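Local coordinates for phytase (Citrobacter braakii, PDB 3ZHC), which is a phytase of the histidine phosphatase superfamily (branch 2), with an alpha/beta part and a mainly helical part, at residues B[102-107]-B[315-320]; B[28-33]-B[91-96]; B[184-189]-B[208-213]. The protein carries 2 engineered substitutions. One frame throughout, in Å; residues are numbered along the deposited sequence.

Interaction 1: B[102-107]-B[315-320]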
loop_
_atom_site.group_PDB
_atom_site.type_symbol
_atom_site.label_atom_id
_atom_site.label_comp_id
_atom_site.label_asym_id
_atom_site.label_seq_id
_atom_site.Cartn_x
_atom_site.Cartn_y
_atom_site.Cartn_z
ATOM N N PRO B 102 -38.872 2.395 -20.619
ATOM C CA PRO B 102 -39.224 3.371 -19.570
ATOM C C PRO B 102 -39.113 2.769 -18.160
ATOM O O PRO B 102 -39.450 1.586 -17.955
ATOM C CB PRO B 102 -40.674 3.728 -19.894
ATOM C CG PRO B 102 -40.845 3.348 -21.354
ATOM C CD PRO B 102 -39.992 2.176 -21.565
ATOM N N GLY B 103 -38.632 3.572 -17.212
ATOM C CA GLY B 103 -38.429 3.115 -15.842
ATOM C C GLY B 103 -37.266 2.152 -15.616
ATOM O O GLY B 103 -37.187 1.543 -14.541
ATOM N N GLN B 104 -36.368 2.004 -16.601
ATOM C CA GLN B 104 -35.174 1.127 -16.463
ATOM C C GLN B 104 -33.929 1.877 -15.992
ATOM O O GLN B 104 -33.118 1.322 -15.243
ATOM C CB GLN B 104 -34.850 0.416 -17.780
ATOM C CG GLN B 104 -35.819 -0.693 -18.169
ATOM C CD GLN B 104 -35.587 -1.979 -17.372
ATOM O OE1 GLN B 104 -34.907 -2.898 -17.850
ATOM N NE2 GLN B 104 -36.139 -2.045 -16.138
ATOM N N VAL B 105 -33.778 3.125 -16.444
ATOM C CA VAL B 105 -32.623 3.942 -16.115
ATOM C C VAL B 105 -33.083 5.262 -15.523
ATOM O O VAL B 105 -33.979 5.900 -16.053
ATOM C CB VAL B 105 -31.716 4.193 -17.356
ATOM C CG1 VAL B 105 -30.510 5.072 -16.989
ATOM C CG2 VAL B 105 -31.234 2.876 -17.946
ATOM N N ALA B 106 -32.458 5.642 -14.408
ATOM C CA ALA B 106 -32.686 6.921 -13.751
ATOM C C ALA B 106 -31.324 7.505 -13.338
ATOM O O ALA B 106 -30.416 6.762 -12.970
ATOM C CB ALA B 106 -33.583 6.761 -12.563
ATOM N N VAL B 107 -31.191 8.827 -13.415
ATOM C CA VAL B 107 -29.950 9.520 -13.025
ATOM C C VAL B 107 -30.249 10.655 -12.044
ATOM O O VAL B 107 -31.177 11.426 -12.253
ATOM C CB VAL B 107 -29.190 10.059 -14.251
ATOM C CG1 VAL B 107 -27.966 10.921 -13.820
ATOM C CG2 VAL B 107 -28.754 8.913 -15.133
ATOM N N PRO B 315 -38.483 0.594 -8.308
ATOM C CA PRO B 315 -37.121 0.256 -8.701
ATOM C C PRO B 315 -36.797 0.570 -10.173
ATOM O O PRO B 315 -37.691 0.800 -10.989
ATOM C CB PRO B 315 -37.072 -1.253 -8.479
ATOM C CG PRO B 315 -38.441 -1.704 -8.846
ATOM C CD PRO B 315 -39.353 -0.598 -8.333
ATOM N N VAL B 316 -35.505 0.577 -10.461
ATOM C CA VAL B 316 -34.963 0.742 -11.802
ATOM C C VAL B 316 -33.806 -0.229 -11.913
ATOM O O VAL B 316 -33.249 -0.639 -10.885
ATOM C CB VAL B 316 -34.496 2.196 -12.073
ATOM C CG1 VAL B 316 -35.709 3.179 -12.043
ATOM C CG2 VAL B 316 -33.420 2.625 -11.081
ATOM N N SER B 317 -33.449 -0.600 -13.137
ATOM C CA SER B 317 -32.334 -1.542 -13.367
ATOM C C SER B 317 -30.976 -0.902 -13.109
ATOM O O SER B 317 -30.058 -1.572 -12.648
ATOM C CB SER B 317 -32.367 -2.112 -14.803
ATOM O OG SER B 317 -33.592 -2.775 -15.066
ATOM N N LEU B 318 -30.864 0.390 -13.424
ATOM C CA LEU B 318 -29.648 1.167 -13.219
ATOM C C LEU B 318 -30.004 2.541 -12.686
ATOM O O LEU B 318 -30.682 3.302 -13.363
ATOM C CB LEU B 318 -28.866 1.295 -14.537
ATOM C CG LEU B 318 -27.607 2.175 -14.561
ATOM C CD1 LEU B 318 -26.569 1.668 -13.568
ATOM C CD2 LEU B 318 -27.035 2.235 -15.960
ATOM N N LEU B 319 -29.553 2.836 -11.462
ATOM C CA LEU B 319 -29.659 4.158 -10.850
ATOM C C LEU B 319 -28.221 4.672 -10.792
ATOM O O LEU B 319 -27.396 4.091 -10.096
ATOM C CB LEU B 319 -30.282 4.085 -9.454
ATOM C CG LEU B 319 -30.357 5.373 -8.615
ATOM C CD1 LEU B 319 -31.257 6.415 -9.255
ATOM C CD2 LEU B 319 -30.819 5.084 -7.166
ATOM N N PHE B 320 -27.926 5.745 -11.532
ATOM C CA PHE B 320 -26.584 6.357 -11.567
ATOM C C PHE B 320 -26.654 7.643 -10.779
ATOM O O PHE B 320 -27.497 8.492 -11.065
ATOM C CB PHE B 320 -26.167 6.611 -13.011
ATOM C CG PHE B 320 -24.802 7.245 -13.162
ATOM C CD1 PHE B 320 -23.656 6.451 -13.236
ATOM C CD2 PHE B 320 -24.664 8.653 -13.236
ATOM C CE1 PHE B 320 -22.380 7.035 -13.379
ATOM C CE2 PHE B 320 -23.382 9.247 -13.380
ATOM C CZ PHE B 320 -22.248 8.439 -13.455
HETATM O O HOH W 1 -39.065 0.148 -13.214
#
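V107 and F320 share one first torsion: CG1 of V107 is anti to its backbone N (chi1 174°), and so is CG of F320 (chi1 180°). The two side chains therefore run side by side and point the same way. V107 CG1 lies at the edge of the F320 ring, near its plane, 4.0 Å from F320 CD2. The Q104 chain bends at chi2, and this swings its amide end back from a bond that starts away from 315-320. The amide carbon CD of Q104 then lies 3.2 Å from S317 OG. On the opposite face of the sheet A106 CB meets L319 CD1 at 4.1 Å, and V316 CG1 comes near A106 CB as well.

The backbones pair as parallel strands. Q104 O accepts from L318 N at 3.0 Å, nearly along its C=O axis, and takes a second, weak bond from S317 N. A106 bonds to both L318 and F320: its N gives to L318 O at 3.1 Å (N-H...O 166°), and its O accepts from F320 N at 3.0 Å. CA-H...O contacts, such as V107 CA to F320 O at 3.3 Å, lie between these bonds. Before the strands begin, one water sits 2.7 Å from both G103 O and P315 O. P315 follows a cis peptide bond.

This is a join inside the mixed sheet of the alpha/beta part. V105, V107 and L318 touch helix 113-126, where F122 stacks on the F320 ring. L319 touches helix 282-301. S317 and L319 also bond to strand 28-38, so strand 318-323 is paired along both edges. The backbone N and O of A106 and the O of Q104 are thus satisfied by 315-320, and both faces are apolar where the helices pack.

Interaction 2: B[28-33]-B[91-96]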
loop_
_atom_site.group_PDB
_atom_site.type_symbol
_atom_site.label_atom_id
_atom_site.label_comp_id
_atom_site.label_asym_id
_atom_site.label_seq_id
_atom_site.Cartn_x
_atom_site.Cartn_y
_atom_site.Cartn_z
ATOM N N MET B 28 -26.392 -17.193 -12.052
ATOM C CA MET B 28 -26.538 -15.874 -11.388
ATOM C C MET B 28 -26.993 -14.846 -12.396
ATOM O O MET B 28 -26.327 -14.652 -13.400
ATOM C CB MET B 28 -25.206 -15.439 -10.767
ATOM C CG MET B 28 -24.763 -16.285 -9.573
ATOM S SD MET B 28 -25.677 -15.930 -8.047
ATOM C CE MET B 28 -24.956 -14.399 -7.568
ATOM N N LYS B 29 -28.132 -14.189 -12.117
ATOM C CA LYS B 29 -28.716 -13.178 -12.988
ATOM C C LYS B 29 -28.659 -11.782 -12.334
ATOM O O LYS B 29 -29.084 -11.613 -11.182
ATOM C CB LYS B 29 -30.179 -13.529 -13.290
ATOM C CG LYS B 29 -30.849 -12.612 -14.347
ATOM C CD LYS B 29 -32.374 -12.620 -14.255
ATOM C CE LYS B 29 -32.976 -11.520 -15.148
ATOM N NZ LYS B 29 -34.438 -11.324 -14.917
ATOM N N LEU B 30 -28.144 -10.796 -13.083
ATOM C CA LEU B 30 -28.067 -9.397 -12.630
ATOM C C LEU B 30 -29.425 -8.750 -12.790
ATOM O O LEU B 30 -29.943 -8.682 -13.902
ATOM C CB LEU B 30 -27.019 -8.617 -13.441
ATOM C CG LEU B 30 -26.651 -7.196 -12.994
ATOM C CD1 LEU B 30 -26.034 -7.212 -11.620
ATOM C CD2 LEU B 30 -25.692 -6.574 -13.983
ATOM N N GLU B 31 -30.003 -8.270 -11.680
ATOM C CA GLU B 31 -31.356 -7.664 -11.690
ATOM C C GLU B 31 -31.390 -6.144 -11.502
ATOM O O GLU B 31 -32.246 -5.489 -12.083
ATOM C CB GLU B 31 -32.254 -8.355 -10.643
ATOM C CG GLU B 31 -32.799 -9.736 -11.120
ATOM C CD GLU B 31 -33.912 -10.295 -10.222
ATOM O OE1 GLU B 31 -33.884 -10.066 -8.976
ATOM O OE2 GLU B 31 -34.820 -10.976 -10.773
ATOM N N ARG B 32 -30.471 -5.601 -10.685
ATOM C CA ARG B 32 -30.409 -4.153 -10.390
ATOM C C ARG B 32 -28.992 -3.671 -10.106
ATOM O O ARG B 32 -28.177 -4.424 -9.582
ATOM C CB ARG B 32 -31.257 -3.799 -9.167
ATOM C CG ARG B 32 -32.677 -4.238 -9.209
ATOM C CD ARG B 32 -33.405 -3.778 -8.012
ATOM N NE ARG B 32 -34.775 -4.290 -7.967
ATOM C CZ ARG B 32 -35.651 -4.031 -6.988
ATOM N NH1 ARG B 32 -35.318 -3.251 -5.945
ATOM N NH2 ARG B 32 -36.882 -4.554 -7.046
ATOM N N VAL B 33 -28.713 -2.411 -10.458
ATOM C CA VAL B 33 -27.424 -1.773 -10.170
ATOM C C VAL B 33 -27.621 -0.341 -9.663
ATOM O O VAL B 33 -28.477 0.385 -10.141
ATOM C CB VAL B 33 -26.451 -1.774 -11.411
ATOM C CG1 VAL B 33 -25.120 -1.024 -11.102
ATOM C CG2 VAL B 33 -26.148 -3.195 -11.868
ATOM N N LYS B 91 -24.872 -8.984 -19.636
ATOM C CA LYS B 91 -25.433 -9.689 -18.469
ATOM C C LYS B 91 -26.972 -9.689 -18.458
ATOM O O LYS B 91 -27.565 -10.269 -17.559
ATOM C CB LYS B 91 -24.914 -9.070 -17.153
ATOM C CG LYS B 91 -23.384 -8.980 -17.019
ATOM C CD LYS B 91 -22.712 -10.315 -17.052
ATOM C CE LYS B 91 -21.206 -10.162 -16.972
ATOM N NZ LYS B 91 -20.527 -11.440 -17.263
ATOM N N GLY B 92 -27.606 -9.042 -19.446
ATOM C CA GLY B 92 -29.072 -8.989 -19.548
ATOM C C GLY B 92 -29.800 -7.949 -18.696
ATOM O O GLY B 92 -31.030 -7.958 -18.654
ATOM N N LEU B 93 -29.058 -7.055 -18.015
ATOM C CA LEU B 93 -29.673 -6.000 -17.172
ATOM C C LEU B 93 -30.486 -5.031 -18.019
ATOM O O LEU B 93 -31.603 -4.666 -17.652
ATOM C CB LEU B 93 -28.601 -5.236 -16.389
ATOM C CG LEU B 93 -29.076 -4.159 -15.400
ATOM C CD1 LEU B 93 -29.803 -4.806 -14.240
ATOM C CD2 LEU B 93 -27.915 -3.335 -14.906
ATOM N N LEU B 94 -29.899 -4.619 -19.145
ATOM C CA LEU B 94 -30.548 -3.774 -20.144
ATOM C C LEU B 94 -30.679 -4.608 -21.408
ATOM O O LEU B 94 -29.735 -5.321 -21.774
ATOM C CB LEU B 94 -29.710 -2.518 -20.417
ATOM C CG LEU B 94 -29.376 -1.627 -19.209
ATOM C CD1 LEU B 94 -28.377 -0.551 -19.591
ATOM C CD2 LEU B 94 -30.636 -1.008 -18.618
ATOM N N ASN B 95 -31.838 -4.535 -22.080
ATOM C CA ASN B 95 -32.056 -5.291 -23.344
ATOM C C ASN B 95 -31.173 -4.748 -24.469
ATOM O O ASN B 95 -30.858 -3.556 -24.483
ATOM C CB ASN B 95 -33.546 -5.290 -23.765
ATOM C CG ASN B 95 -34.430 -6.165 -22.839
ATOM O OD1 ASN B 95 -34.265 -6.174 -21.602
ATOM N ND2 ASN B 95 -35.365 -6.895 -23.440
ATOM N N ASN B 96 -30.765 -5.628 -25.400
ATOM C CA ASN B 96 -29.886 -5.236 -26.525
ATOM C C ASN B 96 -30.730 -4.540 -27.607
ATOM O O ASN B 96 -31.062 -5.119 -28.660
ATOM C CB ASN B 96 -29.086 -6.454 -27.070
ATOM C CG ASN B 96 -27.808 -6.042 -27.863
ATOM O OD1 ASN B 96 -27.589 -4.858 -28.173
ATOM N ND2 ASN B 96 -26.967 -7.035 -28.182
HETATM O O HOH W 2 -29.959 -9.944 -16.306
HETATM O O HOH W 3 -26.545 -11.827 -15.603
#
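The flat group at the centre is the peptide between E31 and R32. L93 CD1 lies over one face of it, 3.4 Å from E31 C and 3.3 Å from E31 O. E31 and R32 both face K358 of strand 353-361, a classic beta bulge.

L93 carries the contact. Its CG is anti to the backbone N (chi1 -176°), and the end of the side chain reaches strand 28-38 with both methyls. CD2 meets V33 CG2 at 3.5 Å, the two side chains crossing at about a right angle. L30 crosses L93 obliquely, and its CD2 touches L93 CB at 4.0 Å. L30 CD2 also reaches K91 CB.

G92 follows helix 71-90 and closes its last turn in a Schellman motif with positive phi. L93 comes next. F88 of that helix touches both L93 and V33.

The polar link is through water. One water donates to L30 O and to K91 O, each at 2.7 Å. A second donates to K91 O and accepts from L30 N at 3.2 Å. The backbone polar atoms L30 N, L30 O and K91 O are therefore satisfied through solvent, while the buried packing rests on leucine and valine methyls.

Interaction 3: B[184-189]-B[208-213]. With FMT (formic acid), chain P.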
loop_
_atom_site.group_PDB
_atom_site.type_symbol
_atom_site.label_atom_id
_atom_site.label_comp_id
_atom_site.label_asym_id
_atom_site.label_seq_id
_atom_site.Cartn_x
_atom_site.Cartn_y
_atom_site.Cartn_z
ATOM N N SER B 184 6.922 11.727 1.334
ATOM C CA SER B 184 5.890 12.207 0.386
ATOM C C SER B 184 5.934 13.728 0.273
ATOM O O SER B 184 5.859 14.274 -0.834
ATOM C CB SER B 184 4.479 11.750 0.794
ATOM O OG SER B 184 4.291 10.393 0.488
ATOM N N PHE B 185 6.050 14.401 1.422
ATOM C CA PHE B 185 6.196 15.857 1.453
ATOM C C PHE B 185 7.488 16.311 0.758
ATOM O O PHE B 185 7.486 17.344 0.104
ATOM C CB PHE B 185 6.137 16.416 2.884
ATOM C CG PHE B 185 4.750 16.525 3.438
ATOM C CD1 PHE B 185 3.885 17.544 2.997
ATOM C CD2 PHE B 185 4.286 15.623 4.410
ATOM C CE1 PHE B 185 2.586 17.657 3.519
ATOM C CE2 PHE B 185 2.986 15.730 4.931
ATOM C CZ PHE B 185 2.137 16.752 4.483
ATOM N N ARG B 186 8.576 15.537 0.903
ATOM C CA ARG B 186 9.833 15.828 0.179
ATOM C C ARG B 186 9.618 15.774 -1.335
ATOM O O ARG B 186 10.160 16.613 -2.069
ATOM C CB ARG B 186 10.983 14.850 0.555
ATOM C CG ARG B 186 11.430 14.825 2.039
ATOM C CD ARG B 186 11.883 16.202 2.558
ATOM N NE ARG B 186 10.745 17.001 2.983
ATOM C CZ ARG B 186 10.118 16.891 4.175
ATOM N NH1 ARG B 186 10.512 16.011 5.104
ATOM N NH2 ARG B 186 9.076 17.682 4.436
ATOM N N THR B 187 8.830 14.796 -1.796
ATOM C CA THR B 187 8.537 14.649 -3.238
ATOM C C THR B 187 7.707 15.838 -3.738
ATOM O O THR B 187 8.025 16.419 -4.787
ATOM C CB THR B 187 7.837 13.303 -3.561
ATOM O OG1 THR B 187 8.645 12.224 -3.082
ATOM C CG2 THR B 187 7.630 13.127 -5.080
ATOM N N LEU B 188 6.660 16.200 -2.993
ATOM C CA LEU B 188 5.835 17.377 -3.351
ATOM C C LEU B 188 6.708 18.653 -3.419
ATOM O O LEU B 188 6.613 19.417 -4.372
ATOM C CB LEU B 188 4.655 17.571 -2.381
ATOM C CG LEU B 188 3.762 18.810 -2.603
ATOM C CD1 LEU B 188 3.209 18.819 -4.040
ATOM C CD2 LEU B 188 2.652 18.847 -1.604
ATOM N N GLU B 189 7.541 18.847 -2.400
ATOM C CA GLU B 189 8.503 19.974 -2.340
ATOM C C GLU B 189 9.452 20.014 -3.542
ATOM O O GLU B 189 9.701 21.084 -4.081
ATOM C CB GLU B 189 9.289 19.914 -1.049
ATOM C CG GLU B 189 8.442 20.305 0.189
ATOM C CD GLU B 189 9.007 19.780 1.498
ATOM O OE1 GLU B 189 10.185 19.336 1.529
ATOM O OE2 GLU B 189 8.273 19.800 2.513
ATOM N N LYS B 208 16.390 21.287 5.387
ATOM C CA LYS B 208 15.551 21.884 4.333
ATOM C C LYS B 208 14.480 22.827 4.833
ATOM O O LYS B 208 14.017 22.718 5.972
ATOM C CB LYS B 208 14.811 20.763 3.558
ATOM C CG LYS B 208 15.398 20.389 2.228
ATOM C CD LYS B 208 14.528 20.863 1.078
ATOM C CE LYS B 208 13.317 19.940 0.925
ATOM N NZ LYS B 208 12.232 20.616 0.245
ATOM N N CYS B 209 14.086 23.752 3.958
ATOM C CA CYS B 209 12.855 24.493 4.130
ATOM C C CYS B 209 11.759 23.459 3.753
ATOM O O CYS B 209 11.820 22.880 2.674
ATOM C CB CYS B 209 12.802 25.707 3.221
ATOM S SG CYS B 209 11.296 26.674 3.375
ATOM N N THR B 210 10.788 23.225 4.640
ATOM C CA THR B 210 9.719 22.220 4.389
ATOM C C THR B 210 8.307 22.805 4.511
ATOM O O THR B 210 8.092 23.811 5.189
ATOM C CB THR B 210 9.852 20.990 5.326
ATOM O OG1 THR B 210 9.652 21.391 6.678
ATOM C CG2 THR B 210 11.223 20.326 5.175
ATOM N N LEU B 211 7.358 22.162 3.829
ATOM C CA LEU B 211 5.943 22.606 3.827
ATOM C C LEU B 211 5.265 22.482 5.186
ATOM O O LEU B 211 4.586 23.419 5.602
ATOM C CB LEU B 211 5.099 21.870 2.742
ATOM C CG LEU B 211 4.967 22.589 1.402
ATOM C CD1 LEU B 211 4.430 21.666 0.305
ATOM C CD2 LEU B 211 4.070 23.807 1.577
ATOM N N PRO B 212 5.436 21.324 5.877
ATOM C CA PRO B 212 4.808 21.195 7.194
ATOM C C PRO B 212 5.332 22.214 8.235
ATOM O O PRO B 212 4.564 22.691 9.038
ATOM C CB PRO B 212 5.136 19.739 7.601
ATOM C CG PRO B 212 5.475 19.063 6.344
ATOM C CD PRO B 212 6.134 20.082 5.504
ATOM N N GLU B 213 6.627 22.533 8.183
ATOM C CA GLU B 213 7.235 23.522 9.094
ATOM C C GLU B 213 6.777 24.944 8.721
ATOM O O GLU B 213 6.509 25.749 9.599
ATOM C CB GLU B 213 8.782 23.400 9.090
ATOM C CG GLU B 213 9.512 24.086 10.309
ATOM C CD GLU B 213 9.397 23.302 11.671
ATOM O OE1 GLU B 213 8.950 22.125 11.687
ATOM O OE2 GLU B 213 9.772 23.892 12.726
HETATM C C FMT P . 12.539 21.715 -2.976
HETATM O O1 FMT P . 12.942 20.589 -3.096
HETATM O O2 FMT P . 12.186 22.134 -1.881
#
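E189 and K208 slide past each other in opposite directions, and K208 NZ meets E189 OE1 at 2.7 Å from above the carboxylate plane. R186 approaches the same carboxylate side-on. Its chain bends at chi2 and chi3, so that NE gives to OE1 at 2.8 Å and NH2 to OE2 at 3.0 Å, the latter on the syn lone pair and nearly straight (174°). T210 crosses R186 obliquely and lays CG2 over one face of the guanidinium.

E189 OE2 takes a second bond, from L211 N at 2.9 Å, again from above the plane. L211 opens the short helix 211-214, with T210 at its N-cap. The salt-bridge network of R186, E189 and K208 ties helix 182-192 to the loop at K208, beside the C200-C209 disulfide. The L211 N bond ties it to the first residue of helix 211-214. Two donors on each oxygen probably keep E189 ionised.

Beside the charged groups the contact is apolar. P212 CG stands over the centre of the F185 ring in a CH-pi contact, 4.0 Å from the centroid, while W232 meets this ring edge-to-face. L188 CD2 and L211 CD1 touch at 3.8 Å. K208 NZ also binds formic acid O2 at 2.6 Å, and K129 of the second subunit packs on R186 and T210.

How the interactions relate
Along the chain interaction 2 closes first. Interaction 1 then opens, and interaction 3 falls between its two segments. Interactions 1 and 2 are neighbours, with centres about 12 Å apart. Both reach the mixed sheet, where strands 28-38 and 318-323 lie side by side. S317 O and V33 N are 2.7 Å apart, a probable hydrogen bond, and P315 packs on R32. Interaction 3 lies on the other side of the chain's centre, among helices. Its centre is about 47 Å from that of interaction 1 and about 50 Å from that of interaction 2. The first joins two strands and the second packs a loop on the sheet, while the third lies in a distant helical region where the second subunit also packs.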